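Uncharacterized N-acetyltransferase D2E76_00625 (Mycobacteroides abscessus, PDB 6YCA) probably transfers the acetyl group of acetyl coenzyme A to amine substrates, as a GCN5-related N-acetyltransferase of the Eis family that is unable to modify aminoglycosides. Local coordinates at residues 80-85 with 99-104; 134-139 with 306-311; 198-203 with 409-414. All coordinates share one frame; numbering follows the deposited sequence.

In the fold
All three contacts are largely buried. Interactions 1 and 2 are beta pairings whose strands 93-104 and 132-135 are neighbours in a sheet, and both touch acetyl coenzyme A. Interaction 1 closes a hairpin within the first GNAT domain. Interaction 2 joins that domain to strand 299-312 of the second one. Interaction 3 is different: two irregular loops run side by side, with no strand pairing, and it joins the second GNAT domain to the C-terminal tail. It is tied to the others by Glu307 and Arg136, which bond to backbone atoms of residues 409-414, and by Trp85, whose backbone bonds to Ala201.

Interaction 1: residues 80-85 with 99-104; sequences DSYTSW and VTHIGV. With ACO (acetyl coenzyme *a), chain G.
The antiparallel hairpin of strands 75-87 and 93-104 belongs to the first GNAT domain, and its second strand lines part of the acetyl coenzyme A pocket. Asp80 and Thr100 form a hydrogen-bonded pair. Asp80 N meets Thr100 O at 2.8 Å, nearly along the C=O axis. Thr100 N returns a straight bond of 171° to Asp80 O, from above the carbonyl plane. Gly103 bonds to Gly78, one residue out of regular register with Asp80 and Thr100. This is consistent with a beta bulge at His101, which has a left-handed backbone conformation (phi 64°). The His101 ring lies beside Asp80, and its plane is close to that of the carboxylate. ND1 makes a weak bond of 3.2 Å to Asp80 OD2. Thr100 CG2 sits over the centre of the His101 ring and also meets the edge of the Tyr82 ring, 3.6 Å from Tyr82 CE1. Tyr82 OH comes near His101 CE1 at 3.3 Å, but its hydrogen bond is with Leu60 O. Thr100 OG1 bonds to Phe415 O. Past the bulge, Val104 N donates to O9P of the cofactor at 3.1 Å and 172°. Ile102 O receives a weak bond from N4P. A bulged strand whose backbone grips the pantetheine arm is a hallmark of the GNAT fold.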
loop_
_atom_site.group_PDB
_atom_site.type_symbol
_atom_site.label_atom_id
_atom_site.label_comp_id
_atom_site.label_asym_id
_atom_site.label_seq_id
_atom_site.Cartn_x
_atom_site.Cartn_y
_atom_site.Cartn_z
ATOM N N ASP A 80 -29.797 -26.908 6.846
ATOM C CA ASP A 80 -29.340 -28.161 7.432
ATOM C C ASP A 80 -28.847 -27.917 8.852
ATOM O O ASP A 80 -28.660 -26.778 9.287
ATOM C CB ASP A 80 -28.230 -28.784 6.569
ATOM C CG ASP A 80 -27.887 -30.212 6.975
ATOM O OD1 ASP A 80 -28.776 -31.083 6.957
ATOM O OD2 ASP A 80 -26.710 -30.468 7.296
ATOM N N SER A 81 -28.632 -29.010 9.580
ATOM C CA SER A 81 -28.098 -28.927 10.932
ATOM C C SER A 81 -27.447 -30.256 11.287
ATOM O O SER A 81 -27.644 -31.269 10.614
ATOM C CB SER A 81 -29.179 -28.550 11.948
ATOM O OG SER A 81 -30.300 -29.399 11.820
ATOM N N TYR A 82 -26.659 -30.234 12.359
ATOM C CA TYR A 82 -25.979 -31.413 12.867
ATOM C C TYR A 82 -26.337 -31.619 14.329
ATOM O O TYR A 82 -26.531 -30.659 15.080
ATOM C CB TYR A 82 -24.455 -31.266 12.739
ATOM C CG TYR A 82 -23.970 -31.291 11.312
ATOM C CD1 TYR A 82 -24.063 -30.164 10.508
ATOM C CD2 TYR A 82 -23.428 -32.448 10.760
ATOM C CE1 TYR A 82 -23.629 -30.184 9.191
ATOM C CE2 TYR A 82 -22.989 -32.477 9.445
ATOM C CZ TYR A 82 -23.093 -31.339 8.669
ATOM O OH TYR A 82 -22.665 -31.350 7.366
ATOM N N THR A 83 -26.412 -32.884 14.732
ATOM C CA THR A 83 -26.595 -33.220 16.137
ATOM C C THR A 83 -25.309 -32.892 16.884
ATOM O O THR A 83 -24.253 -33.463 16.591
ATOM C CB THR A 83 -26.911 -34.711 16.259
ATOM O OG1 THR A 83 -28.066 -35.021 15.468
ATOM C CG2 THR A 83 -27.178 -35.094 17.706
ATOM N N SER A 84 -25.389 -31.977 17.845
ATOM C CA SER A 84 -24.194 -31.475 18.504
ATOM C C SER A 84 -24.510 -31.186 19.966
ATOM O O SER A 84 -25.641 -31.370 20.429
ATOM C CB SER A 84 -23.677 -30.227 17.780
ATOM O OG SER A 84 -22.592 -29.636 18.473
ATOM N N TRP A 85 -23.494 -30.729 20.695
ATOM C CA TRP A 85 -23.666 -30.221 22.047
ATOM C C TRP A 85 -22.995 -28.856 22.164
ATOM O O TRP A 85 -22.197 -28.461 21.313
ATOM C CB TRP A 85 -23.133 -31.187 23.123
ATOM C CG TRP A 85 -21.739 -31.724 22.896
ATOM C CD1 TRP A 85 -21.406 -32.981 22.482
ATOM C CD2 TRP A 85 -20.498 -31.029 23.103
ATOM N NE1 TRP A 85 -20.039 -33.109 22.407
ATOM C CE2 TRP A 85 -19.458 -31.926 22.780
ATOM C CE3 TRP A 85 -20.165 -29.735 23.524
ATOM C CZ2 TRP A 85 -18.111 -31.570 22.859
ATOM C CZ3 TRP A 85 -18.825 -29.383 23.602
ATOM C CH2 TRP A 85 -17.816 -30.299 23.273
ATOM N N VAL A 99 -26.651 -25.404 13.084
ATOM C CA VAL A 99 -27.328 -25.063 11.838
ATOM C C VAL A 99 -26.309 -24.574 10.820
ATOM O O VAL A 99 -25.392 -23.810 11.149
ATOM C CB VAL A 99 -28.415 -24.007 12.094
ATOM C CG1 VAL A 99 -29.053 -23.571 10.791
ATOM C CG2 VAL A 99 -29.466 -24.561 13.042
ATOM N N THR A 100 -26.470 -25.014 9.576
ATOM C CA THR A 100 -25.587 -24.608 8.491
ATOM C C THR A 100 -26.285 -24.923 7.172
ATOM O O THR A 100 -27.437 -25.367 7.148
ATOM C CB THR A 100 -24.221 -25.298 8.605
ATOM O OG1 THR A 100 -23.336 -24.783 7.602
ATOM C CG2 THR A 100 -24.372 -26.799 8.415
ATOM N N HIS A 101 -25.580 -24.672 6.067
ATOM C CA HIS A 101 -26.063 -24.963 4.717
ATOM C C HIS A 101 -27.307 -24.160 4.336
ATOM O O HIS A 101 -28.049 -24.557 3.432
ATOM C CB HIS A 101 -26.279 -26.462 4.495
ATOM C CG HIS A 101 -25.069 -27.290 4.785
ATOM N ND1 HIS A 101 -25.144 -28.591 5.232
ATOM C CD2 HIS A 101 -23.751 -26.996 4.698
ATOM C CE1 HIS A 101 -23.923 -29.064 5.405
ATOM N NE2 HIS A 101 -23.060 -28.118 5.085
ATOM N N ILE A 102 -27.563 -23.045 5.013
ATOM C CA ILE A 102 -28.723 -22.216 4.707
ATOM C C ILE A 102 -28.437 -21.419 3.444
ATOM O O ILE A 102 -27.384 -20.782 3.326
ATOM C CB ILE A 102 -29.044 -21.278 5.881
ATOM C CG1 ILE A 102 -29.544 -22.065 7.091
ATOM C CG2 ILE A 102 -30.074 -20.249 5.461
ATOM C CD1 ILE A 102 -30.020 -21.186 8.221
ATOM N N GLY A 103 -29.373 -21.441 2.498
ATOM C CA GLY A 103 -29.208 -20.689 1.268
ATOM C C GLY A 103 -30.371 -20.832 0.308
ATOM O O GLY A 103 -31.020 -21.882 0.260
ATOM N N VAL A 104 -30.665 -19.772 -0.444
ATOM C CA VAL A 104 -31.709 -19.777 -1.463
ATOM C C VAL A 104 -31.127 -19.201 -2.750
ATOM O O VAL A 104 -30.372 -18.224 -2.711
ATOM C CB VAL A 104 -32.936 -18.964 -0.997
ATOM C CG1 VAL A 104 -34.007 -18.919 -2.074
ATOM C CG2 VAL A 104 -33.501 -19.553 0.288
HETATM N N1A ACO G . -29.752 -8.967 3.689
HETATM C C2A ACO G . -30.712 -8.208 4.233
HETATM N N3A ACO G . -31.959 -8.577 4.551
HETATM C C4A ACO G . -32.331 -9.859 4.308
HETATM C C5A ACO G . -31.412 -10.746 3.740
HETATM C C6A ACO G . -30.047 -10.257 3.416
HETATM N N6A ACO G . -29.131 -11.091 2.866
HETATM N N7A ACO G . -32.012 -11.941 3.600
HETATM C C8A ACO G . -33.271 -11.803 4.073
HETATM N N9A ACO G . -33.470 -10.539 4.483
HETATM C C1B ACO G . -34.731 -10.024 5.084
HETATM C C2B ACO G . -35.807 -9.857 4.011
HETATM O O2B ACO G . -35.810 -8.521 3.505
HETATM C C3B ACO G . -37.050 -10.067 4.875
HETATM O O3B ACO G . -37.330 -8.849 5.552
HETATM P P3B ACO G . -38.843 -8.315 5.663
HETATM O O7A ACO G . -39.405 -8.139 4.273
HETATM O O8A ACO G . -39.660 -9.313 6.452
HETATM O O9A ACO G . -38.816 -6.986 6.382
HETATM C C4B ACO G . -36.606 -11.091 5.916
HETATM O O4B ACO G . -35.192 -10.989 6.026
HETATM C C5B ACO G . -37.000 -12.518 5.550
HETATM O O5B ACO G . -36.549 -12.751 4.222
HETATM P P1A ACO G . -36.814 -14.119 3.437
HETATM O O1A ACO G . -37.689 -13.828 2.241
HETATM O O2A ACO G . -37.471 -15.091 4.382
HETATM O O3A ACO G . -35.406 -14.720 2.958
HETATM P P2A ACO G . -34.852 -15.212 1.531
HETATM O O4A ACO G . -35.827 -16.200 0.931
HETATM O O5A ACO G . -34.675 -14.019 0.617
HETATM O O6A ACO G . -33.418 -15.897 1.789
HETATM C CBP ACO G . -31.075 -15.741 2.385
HETATM C CCP ACO G . -32.474 -15.199 2.603
HETATM C CDP ACO G . -31.069 -17.250 2.575
HETATM C CEP ACO G . -30.135 -15.086 3.383
HETATM C CAP ACO G . -30.703 -15.378 0.948
HETATM O OAP ACO G . -30.701 -13.946 0.849
HETATM C C9P ACO G . -29.365 -15.919 0.516
HETATM O O9P ACO G . -29.293 -17.013 -0.023
HETATM N N8P ACO G . -28.308 -15.140 0.738
HETATM C C7P ACO G . -26.950 -15.485 0.354
HETATM C C6P ACO G . -26.442 -16.770 0.998
HETATM C C5P ACO G . -26.349 -16.638 2.499
HETATM O O5P ACO G . -25.996 -15.586 3.013
HETATM N N4P ACO G . -26.693 -17.714 3.196
HETATM C C3P ACO G . -26.604 -17.727 4.639
HETATM C C2P ACO G . -25.412 -18.553 5.101
HETATM S S1P ACO G . -25.355 -18.550 6.858
HETATM C C ACO G . -25.269 -20.197 7.127
HETATM O O ACO G . -24.839 -20.918 6.241
HETATM C CH3 ACO G . -25.720 -20.761 8.443
#

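Interaction 2: residues 134-139 with 306-311. With ACO (acetyl coenzyme *a), chain G.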
loop_
_atom_site.group_PDB
_atom_site.type_symbol
_atom_site.label_atom_id
_atom_site.label_comp_id
_atom_site.label_asym_id
_atom_site.label_seq_id
_atom_site.Cartn_x
_atom_site.Cartn_y
_atom_site.Cartn_z
ATOM N N SER A 134 -27.146 -22.878 17.073
ATOM C CA SER A 134 -26.162 -21.851 16.763
ATOM C C SER A 134 -25.679 -22.034 15.332
ATOM O O SER A 134 -25.773 -23.122 14.760
ATOM C CB SER A 134 -24.974 -21.888 17.728
ATOM O OG SER A 134 -24.044 -22.888 17.356
ATOM N N LEU A 135 -25.153 -20.952 14.761
ATOM C CA LEU A 135 -24.643 -20.976 13.398
ATOM C C LEU A 135 -23.530 -19.949 13.267
ATOM O O LEU A 135 -23.236 -19.203 14.202
ATOM C CB LEU A 135 -25.757 -20.742 12.364
ATOM C CG LEU A 135 -26.635 -19.490 12.477
ATOM C CD1 LEU A 135 -25.944 -18.251 11.913
ATOM C CD2 LEU A 135 -27.973 -19.713 11.789
ATOM N N ARG A 136 -22.898 -19.933 12.099
ATOM C CA ARG A 136 -21.928 -18.905 11.741
ATOM C C ARG A 136 -22.536 -18.123 10.583
ATOM O O ARG A 136 -22.696 -18.658 9.482
ATOM C CB ARG A 136 -20.595 -19.537 11.346
ATOM C CG ARG A 136 -20.024 -20.467 12.405
ATOM C CD ARG A 136 -19.653 -19.716 13.673
ATOM N NE ARG A 136 -19.219 -20.610 14.745
ATOM C CZ ARG A 136 -20.017 -21.056 15.711
ATOM N NH1 ARG A 136 -21.286 -20.682 15.749
ATOM N NH2 ARG A 136 -19.544 -21.864 16.644
ATOM N N ALA A 137 -22.861 -16.857 10.830
ATOM C CA ALA A 137 -23.626 -16.073 9.872
ATOM C C ALA A 137 -22.731 -15.523 8.769
ATOM O O ALA A 137 -21.663 -14.963 9.037
ATOM C CB ALA A 137 -24.346 -14.934 10.585
ATOM N N SER A 138 -23.175 -15.680 7.522
ATOM C CA SER A 138 -22.467 -15.056 6.411
ATOM C C SER A 138 -22.705 -13.551 6.380
ATOM O O SER A 138 -21.833 -12.791 5.941
ATOM C CB SER A 138 -22.896 -15.701 5.095
ATOM O OG SER A 138 -24.269 -15.463 4.852
ATOM N N GLU A 139 -23.880 -13.112 6.815
ATOM C CA GLU A 139 -24.201 -11.703 6.958
ATOM C C GLU A 139 -24.797 -11.470 8.338
ATOM O O GLU A 139 -25.505 -12.330 8.874
ATOM C CB GLU A 139 -25.176 -11.248 5.862
ATOM C CG GLU A 139 -24.496 -10.687 4.624
ATOM C CD GLU A 139 -25.462 -10.446 3.467
ATOM O OE1 GLU A 139 -26.369 -11.280 3.254
ATOM O OE2 GLU A 139 -25.313 -9.414 2.775
ATOM N N ASP A 306 -17.804 -11.159 15.167
ATOM C CA ASP A 306 -18.840 -11.969 15.795
ATOM C C ASP A 306 -18.634 -13.437 15.444
ATOM O O ASP A 306 -18.144 -13.780 14.365
ATOM C CB ASP A 306 -20.230 -11.534 15.323
ATOM C CG ASP A 306 -20.355 -11.501 13.807
ATOM O OD1 ASP A 306 -19.653 -10.700 13.159
ATOM O OD2 ASP A 306 -21.137 -12.301 13.258
ATOM N N GLU A 307 -18.985 -14.310 16.386
ATOM C CA GLU A 307 -18.775 -15.739 16.184
ATOM C C GLU A 307 -20.072 -16.528 16.304
ATOM O O GLU A 307 -20.673 -16.905 15.292
ATOM C CB GLU A 307 -17.724 -16.288 17.147
ATOM C CG GLU A 307 -17.302 -17.689 16.790
ATOM C CD GLU A 307 -16.293 -18.266 17.750
ATOM O OE1 GLU A 307 -16.497 -18.162 18.980
ATOM O OE2 GLU A 307 -15.278 -18.804 17.257
ATOM N N THR A 308 -20.503 -16.795 17.534
ATOM C CA THR A 308 -21.670 -17.636 17.754
ATOM C C THR A 308 -22.935 -16.797 17.649
ATOM O O THR A 308 -23.132 -15.856 18.427
ATOM C CB THR A 308 -21.609 -18.289 19.133
ATOM O OG1 THR A 308 -20.377 -19.003 19.287
ATOM C CG2 THR A 308 -22.769 -19.253 19.302
ATOM N N TRP A 309 -23.792 -17.134 16.693
ATOM C CA TRP A 309 -25.152 -16.612 16.640
ATOM C C TRP A 309 -26.029 -17.662 17.313
ATOM O O TRP A 309 -26.334 -18.704 16.728
ATOM C CB TRP A 309 -25.586 -16.335 15.204
ATOM C CG TRP A 309 -24.914 -15.141 14.602
ATOM C CD1 TRP A 309 -23.634 -15.066 14.153
ATOM C CD2 TRP A 309 -25.484 -13.839 14.409
ATOM N NE1 TRP A 309 -23.371 -13.805 13.678
ATOM C CE2 TRP A 309 -24.491 -13.033 13.827
ATOM C CE3 TRP A 309 -26.739 -13.281 14.670
ATOM C CZ2 TRP A 309 -24.711 -11.700 13.496
ATOM C CZ3 TRP A 309 -26.955 -11.956 14.342
ATOM C CH2 TRP A 309 -25.946 -11.182 13.762
ATOM N N LEU A 310 -26.404 -17.396 18.561
ATOM C CA LEU A 310 -27.100 -18.358 19.402
ATOM C C LEU A 310 -28.599 -18.097 19.380
ATOM O O LEU A 310 -29.041 -16.947 19.452
ATOM C CB LEU A 310 -26.582 -18.279 20.839
ATOM C CG LEU A 310 -27.210 -19.239 21.845
ATOM C CD1 LEU A 310 -27.010 -20.671 21.398
ATOM C CD2 LEU A 310 -26.610 -19.024 23.216
ATOM N N ARG A 311 -29.376 -19.172 19.266
ATOM C CA ARG A 311 -30.836 -19.113 19.281
ATOM C C ARG A 311 -31.342 -20.064 20.357
ATOM O O ARG A 311 -31.160 -21.280 20.245
ATOM C CB ARG A 311 -31.395 -19.493 17.913
ATOM C CG ARG A 311 -32.866 -19.819 17.888
ATOM C CD ARG A 311 -33.751 -18.591 18.016
ATOM N NE ARG A 311 -34.868 -18.860 18.916
ATOM C CZ ARG A 311 -36.077 -18.320 18.808
ATOM N NH1 ARG A 311 -36.352 -17.480 17.823
ATOM N NH2 ARG A 311 -37.018 -18.634 19.685
HETATM N N1A ACO G . -29.752 -8.967 3.689
HETATM C C2A ACO G . -30.712 -8.208 4.233
HETATM N N3A ACO G . -31.959 -8.577 4.551
HETATM C C4A ACO G . -32.331 -9.859 4.308
HETATM C C5A ACO G . -31.412 -10.746 3.740
HETATM C C6A ACO G . -30.047 -10.257 3.416
HETATM N N6A ACO G . -29.131 -11.091 2.866
HETATM N N7A ACO G . -32.012 -11.941 3.600
HETATM C C8A ACO G . -33.271 -11.803 4.073
HETATM N N9A ACO G . -33.470 -10.539 4.483
HETATM C C1B ACO G . -34.731 -10.024 5.084
HETATM C C2B ACO G . -35.807 -9.857 4.011
HETATM O O2B ACO G . -35.810 -8.521 3.505
HETATM C C3B ACO G . -37.050 -10.067 4.875
HETATM O O3B ACO G . -37.330 -8.849 5.552
HETATM P P3B ACO G . -38.843 -8.315 5.663
HETATM O O7A ACO G . -39.405 -8.139 4.273
HETATM O O8A ACO G . -39.660 -9.313 6.452
HETATM O O9A ACO G . -38.816 -6.986 6.382
HETATM C C4B ACO G . -36.606 -11.091 5.916
HETATM O O4B ACO G . -35.192 -10.989 6.026
HETATM C C5B ACO G . -37.000 -12.518 5.550
HETATM O O5B ACO G . -36.549 -12.751 4.222
HETATM P P1A ACO G . -36.814 -14.119 3.437
HETATM O O1A ACO G . -37.689 -13.828 2.241
HETATM O O2A ACO G . -37.471 -15.091 4.382
HETATM O O3A ACO G . -35.406 -14.720 2.958
HETATM P P2A ACO G . -34.852 -15.212 1.531
HETATM O O4A ACO G . -35.827 -16.200 0.931
HETATM O O5A ACO G . -34.675 -14.019 0.617
HETATM O O6A ACO G . -33.418 -15.897 1.789
HETATM C CBP ACO G . -31.075 -15.741 2.385
HETATM C CCP ACO G . -32.474 -15.199 2.603
HETATM C CDP ACO G . -31.069 -17.250 2.575
HETATM C CEP ACO G . -30.135 -15.086 3.383
HETATM C CAP ACO G . -30.703 -15.378 0.948
HETATM O OAP ACO G . -30.701 -13.946 0.849
HETATM C C9P ACO G . -29.365 -15.919 0.516
HETATM O O9P ACO G . -29.293 -17.013 -0.023
HETATM N N8P ACO G . -28.308 -15.140 0.738
HETATM C C7P ACO G . -26.950 -15.485 0.354
HETATM C C6P ACO G . -26.442 -16.770 0.998
HETATM C C5P ACO G . -26.349 -16.638 2.499
HETATM O O5P ACO G . -25.996 -15.586 3.013
HETATM N N4P ACO G . -26.693 -17.714 3.196
HETATM C C3P ACO G . -26.604 -17.727 4.639
HETATM C C2P ACO G . -25.412 -18.553 5.101
HETATM S S1P ACO G . -25.355 -18.550 6.858
HETATM C C ACO G . -25.269 -20.197 7.127
HETATM O O ACO G . -24.839 -20.918 6.241
HETATM C CH3 ACO G . -25.720 -20.761 8.443
#
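Strand 132-135 of the first GNAT domain pairs antiparallel with strand 299-312 of the second, so the pairing joins the two domains beside the cofactor site. Leu135 and Trp309 are the hydrogen-bonded pair. Leu135 N reaches an in-plane lone pair of Trp309 O at 3.2 Å. Trp309 N returns a straighter bond of 169° to Leu135 O. That oxygen also takes a weak bond from Arg136 NH1, whose side chain bends back at chi2 (-65°). Arg136 NH2 is satisfied by Thr413 O. Glu307 OE1 is held by Thr152 OG1 and Ala411 N, and Ser134 OG pairs with His96 NE2. Trp309 NE1 donates 2.7 Å to the anti lone pair of Asp306 OD2. Asp306 OD1 forms a salt bridge with Arg297 of a third subunit, which also binds Ala137 O. Beyond the strand, the chain turns to the cofactor. Ser138 OG donates to O5P, and Glu139 OE1 accepts from the adenine N6A at 2.8 Å. Ala137 CB lies over one face of the Trp309 indole, a CH-pi contact 3.6 Å from the centroid of the five-membered ring.

Interaction 3: residues 198-203 with 409-414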
loop_
_atom_site.group_PDB
_atom_site.type_symbol
_atom_site.label_atom_id
_atom_site.label_comp_id
_atom_site.label_asym_id
_atom_site.label_seq_id
_atom_site.Cartn_x
_atom_site.Cartn_y
_atom_site.Cartn_z
ATOM N N GLY A 198 -18.730 -22.192 25.620
ATOM C CA GLY A 198 -18.878 -21.897 24.216
ATOM C C GLY A 198 -18.450 -23.018 23.291
ATOM O O GLY A 198 -18.807 -22.997 22.108
ATOM N N SER A 199 -17.710 -23.998 23.801
ATOM C CA SER A 199 -17.253 -25.108 22.977
ATOM C C SER A 199 -18.430 -25.932 22.462
ATOM O O SER A 199 -19.463 -26.072 23.121
ATOM C CB SER A 199 -16.285 -25.991 23.773
ATOM O OG SER A 199 -16.874 -26.449 24.977
ATOM N N VAL A 200 -18.275 -26.450 21.246
ATOM C CA VAL A 200 -19.301 -27.246 20.591
ATOM C C VAL A 200 -18.678 -28.559 20.148
ATOM O O VAL A 200 -17.457 -28.688 20.036
ATOM C CB VAL A 200 -19.949 -26.524 19.391
ATOM C CG1 VAL A 200 -20.407 -25.129 19.797
ATOM C CG2 VAL A 200 -18.983 -26.466 18.225
ATOM N N ALA A 201 -19.535 -29.549 19.915
ATOM C CA ALA A 201 -19.058 -30.847 19.460
ATOM C C ALA A 201 -18.434 -30.735 18.074
ATOM O O ALA A 201 -18.904 -29.978 17.219
ATOM C CB ALA A 201 -20.215 -31.839 19.408
ATOM N N ARG A 202 -17.371 -31.510 17.853
ATOM C CA ARG A 202 -16.754 -31.675 16.541
ATOM C C ARG A 202 -17.033 -33.094 16.073
ATOM O O ARG A 202 -16.263 -34.018 16.380
ATOM C CB ARG A 202 -15.249 -31.406 16.599
ATOM C CG ARG A 202 -14.887 -29.932 16.696
ATOM C CD ARG A 202 -13.382 -29.729 16.748
ATOM N NE ARG A 202 -13.038 -28.316 16.875
ATOM C CZ ARG A 202 -11.798 -27.840 16.859
ATOM N NH1 ARG A 202 -10.768 -28.664 16.728
ATOM N NH2 ARG A 202 -11.586 -26.538 16.967
ATOM N N PRO A 203 -18.123 -33.326 15.349
ATOM C CA PRO A 203 -18.476 -34.688 14.937
ATOM C C PRO A 203 -17.463 -35.222 13.943
ATOM O O PRO A 203 -16.646 -34.456 13.410
ATOM C CB PRO A 203 -19.847 -34.504 14.267
ATOM C CG PRO A 203 -20.335 -33.159 14.714
ATOM C CD PRO A 203 -19.107 -32.334 14.889
ATOM N N PRO A 409 -17.052 -16.364 26.616
ATOM C CA PRO A 409 -17.322 -17.603 25.885
ATOM C C PRO A 409 -16.684 -17.564 24.510
ATOM O O PRO A 409 -16.481 -16.501 23.919
ATOM C CB PRO A 409 -18.847 -17.614 25.775
ATOM C CG PRO A 409 -19.210 -16.174 25.778
ATOM C CD PRO A 409 -18.243 -15.509 26.713
ATOM N N PHE A 410 -16.382 -18.750 23.995
ATOM C CA PHE A 410 -15.623 -18.856 22.760
ATOM C C PHE A 410 -15.767 -20.269 22.220
ATOM O O PHE A 410 -15.613 -21.238 22.969
ATOM C CB PHE A 410 -14.155 -18.550 23.056
ATOM C CG PHE A 410 -13.233 -18.888 21.940
ATOM C CD1 PHE A 410 -13.208 -18.121 20.794
ATOM C CD2 PHE A 410 -12.388 -19.977 22.035
ATOM C CE1 PHE A 410 -12.358 -18.431 19.757
ATOM C CE2 PHE A 410 -11.528 -20.291 21.006
ATOM C CZ PHE A 410 -11.514 -19.518 19.863
ATOM N N ALA A 411 -16.081 -20.383 20.933
ATOM C CA ALA A 411 -16.184 -21.667 20.242
ATOM C C ALA A 411 -15.013 -21.762 19.270
ATOM O O ALA A 411 -15.062 -21.196 18.176
ATOM C CB ALA A 411 -17.514 -21.767 19.503
ATOM N N GLY A 412 -13.972 -22.495 19.639
ATOM C CA GLY A 412 -12.808 -22.565 18.770
ATOM C C GLY A 412 -13.012 -23.271 17.440
ATOM O O GLY A 412 -12.039 -23.593 16.750
ATOM N N THR A 413 -14.269 -23.502 17.061
ATOM C CA THR A 413 -14.606 -24.309 15.900
ATOM C C THR A 413 -15.714 -23.639 15.101
ATOM O O THR A 413 -16.626 -23.033 15.673
ATOM C CB THR A 413 -15.035 -25.726 16.325
ATOM O OG1 THR A 413 -16.229 -26.097 15.633
ATOM C CG2 THR A 413 -15.284 -25.792 17.825
ATOM N N ASN A 414 -15.628 -23.752 13.774
ATOM C CA ASN A 414 -16.622 -23.206 12.862
ATOM C C ASN A 414 -17.290 -24.330 12.081
ATOM O O ASN A 414 -16.744 -25.428 11.933
ATOM C CB ASN A 414 -15.999 -22.218 11.871
ATOM C CG ASN A 414 -15.677 -20.878 12.502
ATOM O OD1 ASN A 414 -15.918 -20.652 13.691
ATOM N ND2 ASN A 414 -15.126 -19.973 11.699
#
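Two loops meet here: 198-203 of the second GNAT domain and 409-414, close to the C terminus. They run in nearly the same direction, 14° apart, and their CA atoms come nearest at Ser199 and Ala411. Arg202 reaches across to the second loop. Its CB starts to one side, and the chain is extended from CG to NE, which carries the tip to Thr413. Arg202 CG passes 4.2 Å from Thr413 OG1. Arg202 NE then meets Thr413 CB at 3.3 Å and Thr413 CG2 at 3.5 Å, so the threonine touches the edge of the guanidinium. Arg202 CZ keeps 3.9 Å from Thr413 CB. At the tip the two nitrogens part. Arg202 NH2 lies 3.0 Å from Gly412 O, while NH1 forms a salt bridge with Asp253. Tyr191 adds a cation-pi contact with the guanidinium. Val200 packs against the same threonine, with its CG2 3.8 Å from Thr413 CG2. At the other end, Gly198 has a positive phi of 102°, a conformation that suits glycine, and lies close to the Phe410 backbone. Gly198 O approaches Ala411 CB at 3.2 Å. Segment 198-203 leads from helix 184-192 into helix 204-216 and rests on Trp85 of strand 75-87. Segment 409-414 follows helix 395-403 and lies along strands 299-312 and 149-160, where Phe410 touches Glu307 and Ser154.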